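Local coordinates for Glyco_hydro_cc domain-containing protein (Pseudomonas viridiflava, PDB 6UAV), which probably hydrolyses internal linkages of beta-1,3-glucans as a family GH128 (subgroup II) endo-beta-1,3-glucanase, at residues Y78-E84 with W181-F185; L116-N122 with D155-W161. All blocks are in the same frame, centred on the assembly; numbering follows the deposited sequence.

Interaction 1 of 2, residues Y78-E84 with W181-F185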
loop_
_atom_site.group_PDB
_atom_site.type_symbol
_atom_site.label_atom_id
_atom_site.label_comp_id
_atom_site.label_asym_id
_atom_site.label_seq_id
_atom_site.Cartn_x
_atom_site.Cartn_y
_atom_site.Cartn_z
ATOM N N TYR A 78 4.679 6.739 -9.608
ATOM C CA TYR A 78 4.034 6.849 -8.277
ATOM C C TYR A 78 5.078 6.661 -7.204
ATOM O O TYR A 78 6.016 5.893 -7.414
ATOM C CB TYR A 78 2.928 5.795 -8.150
ATOM C CG TYR A 78 1.818 6.071 -9.124
ATOM C CD1 TYR A 78 0.862 7.030 -8.861
ATOM C CD2 TYR A 78 1.747 5.387 -10.291
ATOM C CE1 TYR A 78 -0.132 7.330 -9.776
ATOM C CE2 TYR A 78 0.761 5.674 -11.227
ATOM C CZ TYR A 78 -0.181 6.630 -10.956
ATOM O OH TYR A 78 -1.170 6.897 -11.877
ATOM N N LEU A 79 4.906 7.391 -6.116
ATOM C CA LEU A 79 5.730 7.275 -4.913
ATOM C C LEU A 79 4.798 7.124 -3.722
ATOM O O LEU A 79 4.021 8.041 -3.453
ATOM C CB LEU A 79 6.611 8.515 -4.796
ATOM C CG LEU A 79 7.527 8.534 -3.577
ATOM C CD1 LEU A 79 8.575 7.406 -3.670
ATOM C CD2 LEU A 79 8.193 9.914 -3.398
ATOM N N LEU A 80 4.909 6.016 -3.005
ATOM C CA LEU A 80 4.133 5.812 -1.793
ATOM C C LEU A 80 4.824 6.593 -0.691
ATOM O O LEU A 80 6.081 6.588 -0.637
ATOM C CB LEU A 80 4.143 4.330 -1.448
ATOM C CG LEU A 80 3.433 3.448 -2.467
ATOM C CD1 LEU A 80 3.774 1.980 -2.173
ATOM C CD2 LEU A 80 1.938 3.682 -2.447
ATOM N N VAL A 81 4.039 7.272 0.128
ATOM C CA VAL A 81 4.638 8.070 1.221
ATOM C C VAL A 81 3.909 7.850 2.535
ATOM O O VAL A 81 2.657 7.813 2.556
ATOM C CB VAL A 81 4.710 9.552 0.809
ATOM C CG1 VAL A 81 5.588 9.797 -0.395
ATOM C CG2 VAL A 81 3.340 10.182 0.596
ATOM N N ILE A 82 4.706 7.799 3.593
ATOM C CA ILE A 82 4.298 7.835 5.019
ATOM C C ILE A 82 3.449 6.617 5.415
ATOM O O ILE A 82 2.225 6.629 5.243
ATOM C CB ILE A 82 3.640 9.172 5.418
ATOM C CG1 ILE A 82 4.460 10.378 4.901
ATOM C CG2 ILE A 82 3.529 9.128 6.948
ATOM C CD1 ILE A 82 4.217 11.713 5.556
ATOM N N ASN A 83 4.118 5.636 6.015
ATOM C CA ASN A 83 3.440 4.347 6.390
ATOM C C ASN A 83 2.764 4.444 7.754
ATOM O O ASN A 83 3.453 4.267 8.751
ATOM C CB ASN A 83 4.424 3.190 6.398
ATOM C CG ASN A 83 3.665 1.879 6.419
ATOM O OD1 ASN A 83 3.051 1.511 5.427
ATOM N ND2 ASN A 83 3.706 1.183 7.544
ATOM N N GLU A 84 1.456 4.684 7.804
ATOM C CA GLU A 84 0.679 4.679 9.069
ATOM C C GLU A 84 1.237 5.689 10.045
ATOM O O GLU A 84 1.725 5.349 11.126
ATOM C CB GLU A 84 0.658 3.252 9.623
ATOM C CG GLU A 84 -0.200 2.333 8.738
ATOM C CD GLU A 84 -0.522 0.999 9.396
ATOM O OE1 GLU A 84 -0.126 0.811 10.586
ATOM O OE2 GLU A 84 -1.133 0.181 8.736
ATOM N N TRP A 181 -5.167 4.200 -3.081
ATOM C CA TRP A 181 -4.531 2.878 -3.190
ATOM C C TRP A 181 -4.727 2.190 -1.838
ATOM O O TRP A 181 -4.393 2.793 -0.768
ATOM C CB TRP A 181 -3.035 3.015 -3.494
ATOM C CG TRP A 181 -2.638 3.569 -4.834
ATOM C CD1 TRP A 181 -3.223 4.512 -5.634
ATOM C CD2 TRP A 181 -1.412 3.200 -5.491
ATOM N NE1 TRP A 181 -2.447 4.757 -6.743
ATOM C CE2 TRP A 181 -1.322 3.968 -6.670
ATOM C CE3 TRP A 181 -0.420 2.258 -5.202
ATOM C CZ2 TRP A 181 -0.249 3.835 -7.560
ATOM C CZ3 TRP A 181 0.634 2.146 -6.069
ATOM C CH2 TRP A 181 0.728 2.941 -7.220
ATOM N N VAL A 182 -5.204 0.943 -1.839
ATOM C CA VAL A 182 -5.367 0.217 -0.561
ATOM C C VAL A 182 -4.143 -0.692 -0.473
ATOM O O VAL A 182 -4.173 -1.783 -1.068
ATOM C CB VAL A 182 -6.702 -0.545 -0.546
ATOM C CG1 VAL A 182 -6.775 -1.441 0.667
ATOM C CG2 VAL A 182 -7.923 0.392 -0.605
ATOM N N THR A 183 -3.097 -0.265 0.244
ATOM C CA THR A 183 -1.745 -0.839 0.016
ATOM C C THR A 183 -1.423 -1.958 1.003
ATOM O O THR A 183 -0.352 -2.542 0.923
ATOM C CB THR A 183 -0.703 0.286 0.018
ATOM O OG1 THR A 183 -0.849 1.006 1.242
ATOM C CG2 THR A 183 -0.897 1.192 -1.171
ATOM N N GLU A 184 -2.324 -2.222 1.932
ATOM C CA GLU A 184 -2.305 -3.437 2.770
ATOM C C GLU A 184 -3.761 -3.787 3.062
ATOM O O GLU A 184 -4.549 -2.926 3.560
ATOM C CB GLU A 184 -1.627 -3.309 4.136
ATOM C CG GLU A 184 -0.182 -2.864 4.070
ATOM C CD GLU A 184 0.498 -2.705 5.398
ATOM O OE1 GLU A 184 -0.008 -3.218 6.445
ATOM O OE2 GLU A 184 1.566 -2.004 5.432
ATOM N N PHE A 185 -4.132 -5.033 2.782
ATOM C CA PHE A 185 -5.433 -5.570 3.236
ATOM C C PHE A 185 -5.394 -7.081 3.309
ATOM O O PHE A 185 -4.565 -7.740 2.704
ATOM C CB PHE A 185 -6.606 -5.118 2.374
ATOM C CG PHE A 185 -6.707 -5.709 1.007
ATOM C CD1 PHE A 185 -5.748 -5.466 0.054
ATOM C CD2 PHE A 185 -7.741 -6.589 0.702
ATOM C CE1 PHE A 185 -5.827 -6.021 -1.215
ATOM C CE2 PHE A 185 -7.850 -7.112 -0.568
ATOM C CZ PHE A 185 -6.881 -6.851 -1.511
HETATM O O HOH W 1 2.361 -1.302 7.736
HETATM O O HOH W 2 0.106 -2.340 8.999
#
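W181 and Y78 meet inside the barrel, and with L80 they account for most of the surface buried between Y78-E84 and W181-F185. The six-membered ring of W181 reaches Y78 through CZ2, which lies over one face of the tyrosine ring, displaced toward its rim, with W181 CZ2 3.4 Å from Y78 CG. The ring planes are inclined at 56°, oblique, neither a stack nor an edge-to-face pair. Both residues point toward the other segment, and chi1 (-65° for Y78, -67° for W181) lays each ring beside its own backbone N, where the two meet between strands whose axes stay 10.7 Å apart. L80 fills the next level: its CD2 branch touches W181 CE3 at 3.9 Å and T183 CG2 at 4.0 Å, so one methyl bridges the indole and the threonine.

Farther along, the lining turns polar. A water donating to both spans the like-charged E84 OE2 and E184 OE1, 4.3 Å apart; H160 ND1 and N122 ND2 converge on the same E84 OE2. E184 divides its partners: Y162 OH joins that water on OE1, while OE2 takes W31 NE1 and a second water, held by N83 ND2.

V117 of strand 115-121 touches Y78, L80 and W181, and F221 of strand 220-225 meets both aromatic rings. Strand 51-56 packs against L80, while helix 95-112 covers V81 and I82 outside the barrel.

Interaction 2 of 2, residues L116-N122 with D155-W161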
loop_
_atom_site.group_PDB
_atom_site.type_symbol
_atom_site.label_atom_id
_atom_site.label_comp_id
_atom_site.label_asym_id
_atom_site.label_seq_id
_atom_site.Cartn_x
_atom_site.Cartn_y
_atom_site.Cartn_z
ATOM N N LEU A 116 2.106 11.571 -5.747
ATOM C CA LEU A 116 2.277 11.207 -4.338
ATOM C C LEU A 116 1.063 10.374 -3.921
ATOM O O LEU A 116 -0.052 10.848 -4.012
ATOM C CB LEU A 116 2.417 12.458 -3.505
ATOM C CG LEU A 116 3.610 13.349 -3.817
ATOM C CD1 LEU A 116 3.602 14.528 -2.855
ATOM C CD2 LEU A 116 4.951 12.606 -3.674
ATOM N N VAL A 117 1.324 9.181 -3.382
ATOM C CA VAL A 117 0.302 8.236 -2.894
ATOM C C VAL A 117 0.473 8.098 -1.390
ATOM O O VAL A 117 1.340 7.363 -0.930
ATOM C CB VAL A 117 0.420 6.915 -3.648
ATOM C CG1 VAL A 117 -0.640 5.930 -3.157
ATOM C CG2 VAL A 117 0.305 7.135 -5.152
ATOM N N GLY A 118 -0.394 8.720 -0.624
ATOM C CA GLY A 118 -0.275 8.646 0.835
ATOM C C GLY A 118 -0.798 9.938 1.445
ATOM O O GLY A 118 -1.286 10.790 0.727
ATOM N N PRO A 119 -0.676 10.138 2.761
ATOM C CA PRO A 119 -0.180 9.140 3.685
ATOM C C PRO A 119 -1.045 7.864 3.675
ATOM O O PRO A 119 -2.202 7.934 3.348
ATOM C CB PRO A 119 -0.218 9.877 5.041
ATOM C CG PRO A 119 -0.221 11.296 4.674
ATOM C CD PRO A 119 -1.082 11.358 3.441
ATOM N N ALA A 120 -0.450 6.774 4.128
ATOM C CA ALA A 120 -1.139 5.462 4.263
ATOM C C ALA A 120 -1.742 5.387 5.643
ATOM O O ALA A 120 -0.991 5.283 6.653
ATOM C CB ALA A 120 -0.190 4.327 4.007
ATOM N N MET A 121 -3.070 5.492 5.696
ATOM C CA MET A 121 -3.828 5.552 6.939
ATOM C C MET A 121 -4.341 4.170 7.356
ATOM O O MET A 121 -4.435 3.238 6.544
ATOM C CB MET A 121 -4.976 6.558 6.801
ATOM C CG MET A 121 -4.499 7.972 6.375
ATOM S SD MET A 121 -3.161 8.680 7.426
ATOM C CE MET A 121 -4.030 8.822 8.983
ATOM N N ASN A 122 -4.615 4.099 8.654
ATOM C CA ASN A 122 -5.296 2.955 9.305
ATOM C C ASN A 122 -5.983 3.516 10.565
ATOM O O ASN A 122 -5.856 4.746 10.843
ATOM C CB ASN A 122 -4.266 1.833 9.548
ATOM C CG ASN A 122 -4.799 0.440 9.869
ATOM O OD1 ASN A 122 -5.980 0.246 10.230
ATOM N ND2 ASN A 122 -3.919 -0.527 9.694
ATOM N N ASP A 155 -2.123 13.177 -4.478
ATOM C CA ASP A 155 -2.640 12.623 -5.752
ATOM C C ASP A 155 -3.597 11.462 -5.421
ATOM O O ASP A 155 -4.718 11.415 -6.032
ATOM C CB ASP A 155 -1.486 12.290 -6.691
ATOM C CG ASP A 155 -0.682 13.515 -7.069
ATOM O OD1 ASP A 155 -1.280 14.437 -7.766
ATOM O OD2 ASP A 155 0.491 13.616 -6.571
ATOM N N TYR A 156 -3.213 10.616 -4.473
ATOM C CA TYR A 156 -4.050 9.489 -3.984
ATOM C C TYR A 156 -3.813 9.424 -2.508
ATOM O O TYR A 156 -2.641 9.520 -2.138
ATOM C CB TYR A 156 -3.615 8.127 -4.555
ATOM C CG TYR A 156 -3.856 8.027 -6.025
ATOM C CD1 TYR A 156 -3.026 8.631 -6.930
ATOM C CD2 TYR A 156 -4.975 7.362 -6.487
ATOM C CE1 TYR A 156 -3.318 8.584 -8.279
ATOM C CE2 TYR A 156 -5.247 7.288 -7.838
ATOM C CZ TYR A 156 -4.407 7.892 -8.731
ATOM O OH TYR A 156 -4.772 7.833 -10.054
ATOM N N LEU A 157 -4.851 9.163 -1.737
ATOM C CA LEU A 157 -4.660 8.722 -0.342
ATOM C C LEU A 157 -4.323 7.229 -0.362
ATOM O O LEU A 157 -4.622 6.533 -1.346
ATOM C CB LEU A 157 -5.913 8.978 0.479
ATOM C CG LEU A 157 -6.105 10.440 0.908
ATOM C CD1 LEU A 157 -7.493 10.609 1.516
ATOM C CD2 LEU A 157 -5.021 10.891 1.910
ATOM N N ALA A 158 -3.728 6.726 0.705
ATOM C CA ALA A 158 -3.475 5.279 0.822
ATOM C C ALA A 158 -4.167 4.811 2.095
ATOM O O ALA A 158 -4.347 5.595 3.025
ATOM C CB ALA A 158 -2.023 4.895 0.717
ATOM N N PHE A 159 -4.528 3.533 2.115
ATOM C CA PHE A 159 -5.265 2.979 3.247
ATOM C C PHE A 159 -4.841 1.532 3.455
ATOM O O PHE A 159 -4.564 0.827 2.493
ATOM C CB PHE A 159 -6.762 3.119 2.972
ATOM C CG PHE A 159 -7.564 2.970 4.239
ATOM C CD1 PHE A 159 -7.372 3.851 5.278
ATOM C CD2 PHE A 159 -8.466 1.946 4.421
ATOM C CE1 PHE A 159 -8.051 3.713 6.476
ATOM C CE2 PHE A 159 -9.139 1.814 5.620
ATOM C CZ PHE A 159 -8.929 2.695 6.638
ATOM N N HIS A 160 -4.799 1.115 4.715
ATOM C CA HIS A 160 -4.581 -0.259 5.162
ATOM C C HIS A 160 -5.770 -0.692 6.008
ATOM O O HIS A 160 -6.277 0.115 6.798
ATOM C CB HIS A 160 -3.332 -0.306 6.085
ATOM C CG HIS A 160 -2.063 0.148 5.429
ATOM N ND1 HIS A 160 -0.908 0.299 6.163
ATOM C CD2 HIS A 160 -1.768 0.387 4.142
ATOM C CE1 HIS A 160 0.089 0.622 5.324
ATOM N NE2 HIS A 160 -0.429 0.691 4.054
ATOM N N TRP A 161 -6.197 -1.944 5.863
ATOM C CA TRP A 161 -7.357 -2.414 6.635
ATOM C C TRP A 161 -7.288 -3.941 6.737
ATOM O O TRP A 161 -7.101 -4.598 5.714
ATOM C CB TRP A 161 -8.647 -1.934 5.993
ATOM C CG TRP A 161 -9.761 -1.951 6.978
ATOM C CD1 TRP A 161 -10.859 -2.791 6.979
ATOM C CD2 TRP A 161 -9.898 -1.081 8.110
ATOM N NE1 TRP A 161 -11.653 -2.490 8.045
ATOM C CE2 TRP A 161 -11.099 -1.448 8.754
ATOM C CE3 TRP A 161 -9.147 -0.002 8.614
ATOM C CZ2 TRP A 161 -11.522 -0.815 9.911
ATOM C CZ3 TRP A 161 -9.566 0.609 9.773
ATOM C CH2 TRP A 161 -10.762 0.224 10.394
#
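L116 and D155 start the pairing of two neighbouring parallel strands: L116 N donates to D155 OD2 at 2.7 Å, nearly straight at 168° and on the anti side of the carboxylate. The aspartate CG lies anti to its own carbonyl carbon (chi1 -62°), which carries the carboxylate back to that N-H; Q153 bonds to the same oxygen. From here Y156 N binds L116 O and G118 N binds Y156 O.

The regular ladder is then interrupted. A cis peptide joins G118 to P119, and the register slips by one residue between V117 and A120, a beta bulge. G118 adopts a positive phi (149°) here, a conformation open to glycine. Pairing resumes as A158 N reaches P119 O at 3.3 Å from above the carbonyl plane, and M121 N returns to A158 O at 3.0 Å, again from above the plane. H160 N completes it, 2.8 Å from M121 O and nearly in line with the carbonyl.

Packing is tight at A120 and A158, whose CB atoms lie 3.8 Å apart on the face shared with V117 and Y156; H160 NE2 comes to 3.6 Å from A120 CB. On the other face F159 CD1 approaches M121 O at 3.3 Å, while the methionine, bent at chi2 and chi3, turns to W135 of helix 132-146.

Y156 and W161 form the solvent-facing side. N122, though partly exposed, is closely packed: its amide lies against H160 CB and O, its plane nearly perpendicular to the imidazole, and its OD1 lies 3.6 Å from W161 CE3 and binds a glycerol probably left from crystallisation. Strand 115-121, helix 132-146 and strand 156-161 form one beta-alpha-beta unit of a TIM barrel, with N122 and H160, both partners of E84, at the C-terminal strand ends, where such enzymes characteristically place their active sites.

Centred about 5 Å apart, the two interactions offer complementary sections through one closed eight-stranded parallel barrel. Interaction 2 zips together adjacent strands 115-121 and 156-161, which lie between the strands of interaction 1, 78-81 and 180-185, in sheet order as well as in sequence; interaction 1 therefore spans the interior instead of an edge. Backbone pairing continues from one to the other, with T183 N 2.9 Å from F159 O. H160 joins the two contacts at their polar ends, its NE2 hydrogen-bonded to T183 OG1. Wall and interior thus converge on a group of carboxylates at the C-terminal ends of the strands, consistent with the catalytic centre of a TIM-barrel glycoside hydrolase.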